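Local coordinates for protein GTP cyclohydrolase 1 type 2 homolog (Staphylococcus aureus subsp. aureus, PDB 3LNL) that is of unknown function but binds a pair of zinc ions and forms a toroid-shaped hexamer of the GTP cyclohydrolase I type 2/NIF3 family, at residues 39-51 and 331-344. The protein carries 2 engineered substitutions. Residues are numbered along the deposited sequence; the frame is centred on the assembly and turned at random.
Sequences EVTGVLTALDCTL and YSEYVMKEGLKTLL. With ZN (zinc ion), chain F; ZN (zinc ion), chain G.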
# COMPACT_ATOMS: atom_id res chain seq x y z
N GLU B 39 -33.78 -22.06 -20.03
CA GLU B 39 -35.13 -21.86 -19.49
C GLU B 39 -35.20 -22.31 -18.01
O GLU B 39 -34.70 -23.37 -17.69
CB GLU B 39 -36.14 -22.59 -20.43
CG GLU B 39 -37.52 -22.60 -19.92
CD GLU B 39 -38.56 -23.17 -20.88
OE1 GLU B 39 -38.32 -23.32 -22.12
OE2 GLU B 39 -39.65 -23.41 -20.32
N VAL B 40 -35.77 -21.49 -17.13
CA VAL B 40 -35.88 -21.79 -15.70
C VAL B 40 -37.02 -22.77 -15.45
O VAL B 40 -38.15 -22.52 -15.86
CB VAL B 40 -36.15 -20.52 -14.88
CG1 VAL B 40 -36.35 -20.85 -13.37
CG2 VAL B 40 -35.00 -19.51 -15.05
N THR B 41 -36.72 -23.90 -14.81
CA THR B 41 -37.75 -24.90 -14.57
C THR B 41 -38.32 -24.81 -13.17
O THR B 41 -39.41 -25.32 -12.90
CB THR B 41 -37.20 -26.35 -14.74
OG1 THR B 41 -36.12 -26.55 -13.81
CG2 THR B 41 -36.77 -26.64 -16.20
N GLY B 42 -37.61 -24.13 -12.28
CA GLY B 42 -38.05 -23.98 -10.91
C GLY B 42 -36.93 -23.33 -10.15
O GLY B 42 -35.77 -23.43 -10.57
N VAL B 43 -37.27 -22.68 -9.02
CA VAL B 43 -36.29 -21.97 -8.19
C VAL B 43 -36.29 -22.45 -6.71
O VAL B 43 -37.34 -22.47 -6.06
CB VAL B 43 -36.51 -20.40 -8.25
CG1 VAL B 43 -35.48 -19.61 -7.34
CG2 VAL B 43 -36.50 -19.88 -9.75
N LEU B 44 -35.10 -22.81 -6.22
CA LEU B 44 -34.84 -23.20 -4.87
C LEU B 44 -33.99 -22.16 -4.23
O LEU B 44 -32.87 -21.89 -4.72
CB LEU B 44 -34.10 -24.54 -4.83
CG LEU B 44 -33.95 -25.25 -3.50
CD1 LEU B 44 -35.34 -25.65 -2.92
CD2 LEU B 44 -33.02 -26.47 -3.73
N THR B 45 -34.48 -21.57 -3.14
CA THR B 45 -33.68 -20.62 -2.34
C THR B 45 -32.87 -21.31 -1.22
O THR B 45 -33.29 -22.32 -0.66
CB THR B 45 -34.54 -19.49 -1.74
OG1 THR B 45 -35.41 -20.02 -0.71
CG2 THR B 45 -35.36 -18.79 -2.86
N ALA B 46 -31.68 -20.75 -0.93
CA ALA B 46 -30.74 -21.38 -0.04
C ALA B 46 -29.90 -20.29 0.65
O ALA B 46 -29.77 -19.19 0.10
CB ALA B 46 -29.85 -22.32 -0.84
N LEU B 47 -29.34 -20.60 1.83
CA LEU B 47 -28.35 -19.72 2.43
C LEU B 47 -26.99 -20.03 1.81
O LEU B 47 -26.32 -19.15 1.22
CB LEU B 47 -28.33 -19.88 3.97
CG LEU B 47 -27.23 -19.22 4.77
CD1 LEU B 47 -27.28 -17.68 4.50
CD2 LEU B 47 -27.33 -19.53 6.29
N ASP B 48 -26.57 -21.29 1.96
CA ASP B 48 -25.35 -21.81 1.41
C ASP B 48 -25.77 -22.94 0.46
O ASP B 48 -26.60 -23.80 0.84
CB ASP B 48 -24.47 -22.43 2.49
CG ASP B 48 -23.76 -21.36 3.33
OD1 ASP B 48 -22.96 -20.61 2.76
OD2 ASP B 48 -23.98 -21.31 4.55
N CYS B 49 -25.17 -22.93 -0.73
CA CYS B 49 -25.45 -23.98 -1.74
C CYS B 49 -24.53 -25.17 -1.49
O CYS B 49 -23.45 -25.24 -2.06
CB CYS B 49 -25.20 -23.46 -3.13
SG CYS B 49 -25.66 -24.70 -4.39
N THR B 50 -24.92 -26.04 -0.54
CA THR B 50 -24.13 -27.21 -0.20
C THR B 50 -24.49 -28.34 -1.18
O THR B 50 -25.46 -28.23 -2.00
CB THR B 50 -24.45 -27.70 1.20
OG1 THR B 50 -25.80 -28.15 1.23
CG2 THR B 50 -24.23 -26.56 2.25
N LEU B 51 -23.80 -29.48 -1.06
CA LEU B 51 -24.11 -30.62 -1.96
C LEU B 51 -25.54 -31.10 -1.78
O LEU B 51 -26.24 -31.46 -2.76
CB LEU B 51 -23.15 -31.79 -1.75
CG LEU B 51 -23.15 -32.98 -2.76
CD1 LEU B 51 -22.70 -32.53 -4.10
CD2 LEU B 51 -22.21 -34.08 -2.23
N TYR B 331 -25.52 -18.27 11.27
CA TYR B 331 -26.51 -19.14 10.66
C TYR B 331 -27.95 -18.59 10.67
O TYR B 331 -28.77 -18.99 9.82
CB TYR B 331 -26.47 -20.57 11.24
CG TYR B 331 -27.35 -21.51 10.46
CD1 TYR B 331 -27.00 -21.86 9.15
CD2 TYR B 331 -28.56 -21.93 10.96
CE1 TYR B 331 -27.84 -22.62 8.36
CE2 TYR B 331 -29.41 -22.73 10.19
CZ TYR B 331 -29.04 -23.06 8.86
OH TYR B 331 -29.85 -23.84 8.09
N SER B 332 -28.28 -17.67 11.58
CA SER B 332 -29.57 -17.04 11.57
C SER B 332 -29.92 -16.26 10.30
O SER B 332 -31.08 -15.99 10.08
CB SER B 332 -29.83 -16.21 12.80
OG SER B 332 -29.94 -17.03 13.95
N GLU B 333 -28.95 -15.99 9.43
CA GLU B 333 -29.29 -15.55 8.07
C GLU B 333 -30.16 -16.54 7.28
O GLU B 333 -30.70 -16.18 6.23
CB GLU B 333 -28.03 -15.24 7.29
CG GLU B 333 -27.28 -14.04 7.79
CD GLU B 333 -26.27 -13.60 6.82
OE1 GLU B 333 -26.55 -12.59 6.12
OE2 GLU B 333 -25.25 -14.29 6.67
N TYR B 334 -30.34 -17.77 7.79
CA TYR B 334 -31.19 -18.76 7.08
C TYR B 334 -32.61 -18.30 6.88
O TYR B 334 -33.31 -18.86 6.04
CB TYR B 334 -31.23 -20.14 7.81
CG TYR B 334 -32.19 -20.12 8.97
CD1 TYR B 334 -33.51 -20.44 8.77
CD2 TYR B 334 -31.79 -19.73 10.27
CE1 TYR B 334 -34.45 -20.40 9.79
CE2 TYR B 334 -32.73 -19.73 11.34
CZ TYR B 334 -34.05 -20.05 11.09
OH TYR B 334 -35.02 -20.01 12.06
N VAL B 335 -33.04 -17.27 7.62
CA VAL B 335 -34.37 -16.71 7.41
C VAL B 335 -34.55 -16.22 6.00
O VAL B 335 -35.68 -16.02 5.57
CB VAL B 335 -34.72 -15.52 8.43
CG1 VAL B 335 -34.70 -16.03 9.88
CG2 VAL B 335 -33.76 -14.33 8.24
N MET B 336 -33.49 -15.95 5.25
CA MET B 336 -33.70 -15.42 3.90
C MET B 336 -34.22 -16.47 2.90
O MET B 336 -34.61 -16.13 1.80
CB MET B 336 -32.50 -14.65 3.33
CG MET B 336 -31.18 -15.34 3.21
SD MET B 336 -31.09 -16.88 2.26
CE MET B 336 -31.46 -16.23 0.60
N LYS B 337 -34.22 -17.75 3.27
CA LYS B 337 -34.70 -18.75 2.32
C LYS B 337 -36.20 -18.57 2.14
O LYS B 337 -36.69 -18.37 1.04
CB LYS B 337 -34.37 -20.18 2.81
CG LYS B 337 -32.87 -20.48 2.95
CD LYS B 337 -32.55 -21.91 3.28
CE LYS B 337 -33.19 -22.31 4.66
NZ LYS B 337 -32.73 -23.67 4.96
N GLU B 338 -36.95 -18.64 3.23
CA GLU B 338 -38.38 -18.37 3.19
C GLU B 338 -38.65 -16.92 2.83
O GLU B 338 -39.58 -16.64 2.09
CB GLU B 338 -39.07 -18.67 4.53
CG GLU B 338 -39.09 -20.18 4.91
CD GLU B 338 -40.00 -21.06 4.05
OE1 GLU B 338 -39.95 -22.29 4.27
OE2 GLU B 338 -40.74 -20.55 3.18
N GLY B 339 -37.84 -15.99 3.32
CA GLY B 339 -38.09 -14.59 3.00
C GLY B 339 -37.93 -14.31 1.51
O GLY B 339 -38.72 -13.57 0.92
N LEU B 340 -36.89 -14.85 0.90
CA LEU B 340 -36.66 -14.60 -0.51
C LEU B 340 -37.67 -15.37 -1.36
O LEU B 340 -38.13 -14.86 -2.41
CB LEU B 340 -35.24 -14.97 -0.92
CG LEU B 340 -34.88 -14.75 -2.41
CD1 LEU B 340 -35.00 -13.18 -2.78
CD2 LEU B 340 -33.44 -15.33 -2.66
N LYS B 341 -38.08 -16.56 -0.90
CA LYS B 341 -39.14 -17.30 -1.56
C LYS B 341 -40.40 -16.45 -1.63
O LYS B 341 -41.03 -16.35 -2.68
CB LYS B 341 -39.46 -18.61 -0.89
CG LYS B 341 -40.82 -19.23 -1.42
CD LYS B 341 -41.45 -20.14 -0.47
CE LYS B 341 -42.75 -20.71 -1.03
NZ LYS B 341 -43.08 -22.02 -0.39
N THR B 342 -40.77 -15.83 -0.51
CA THR B 342 -41.97 -14.99 -0.47
C THR B 342 -41.84 -13.79 -1.43
O THR B 342 -42.71 -13.53 -2.26
CB THR B 342 -42.28 -14.53 0.97
OG1 THR B 342 -42.53 -15.69 1.74
CG2 THR B 342 -43.53 -13.51 1.03
N LEU B 343 -40.72 -13.11 -1.34
CA LEU B 343 -40.46 -12.00 -2.26
C LEU B 343 -40.61 -12.45 -3.72
O LEU B 343 -41.33 -11.84 -4.51
CB LEU B 343 -39.08 -11.41 -2.04
CG LEU B 343 -38.83 -10.63 -0.73
CD1 LEU B 343 -37.38 -10.26 -0.65
CD2 LEU B 343 -39.76 -9.37 -0.59
N LEU B 344 -39.90 -13.51 -4.08
CA LEU B 344 -39.86 -13.94 -5.48
C LEU B 344 -41.23 -14.38 -5.99
O LEU B 344 -41.59 -14.10 -7.15
CB LEU B 344 -38.83 -15.03 -5.69
CG LEU B 344 -38.48 -15.35 -7.15
CD1 LEU B 344 -38.04 -14.13 -8.00
CD2 LEU B 344 -37.34 -16.43 -7.21
ZN ZN F . -23.38 -14.17 5.77
ZN ZN G . -25.56 -11.58 4.75
O HOH W 1 -21.29 -14.23 4.96
O HOH W 2 -22.58 -12.38 6.83
O HOH W 3 -23.78 -12.59 4.34
O HOH W 4 -24.19 -10.82 6.28
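Thr45 OG1 donates a hydrogen bond to Lys337 O (2.7 Å). With chi1 at 70°, OG1 turns to that carbonyl while CG2 lies against Leu340 CD2. The hydroxyl comes from above the carbonyl plane, at a C=O...O angle of 107°. Lys341 N reaches the same oxygen from the opposite face, so Lys337 O keeps its helical bond. Leu47 points CG anti to its backbone N (chi1 171°), which spreads its two methyls over the 3-10 turn. CD2 meets Tyr331 CD1 at 3.7 Å, and CD1 crosses Glu333 CB at 3.8 Å, about at right angles. The extended Glu333 chain bridges a dinuclear zinc centre from this turn, which leads into the helix. OE1 binds the zinc of His68 and Asp106 at 2.0 Å; OE2 binds that of His69 and His330 at 2.1 Å. Met336 folds back, bringing SD within 3.4 Å of Ala46 O. Lys337 runs past the Ala46-Leu47 peptide, and its NZ hydrogen-bonds to Ser360 O. At the far end, Val43 CG1 packs on Leu344 CD2. Helical segment 336-344 runs obliquely, nearer antiparallel than parallel, to strand 43-46, which lies between strands 64-67 and 357-359; helix 51-60 packs against Leu44.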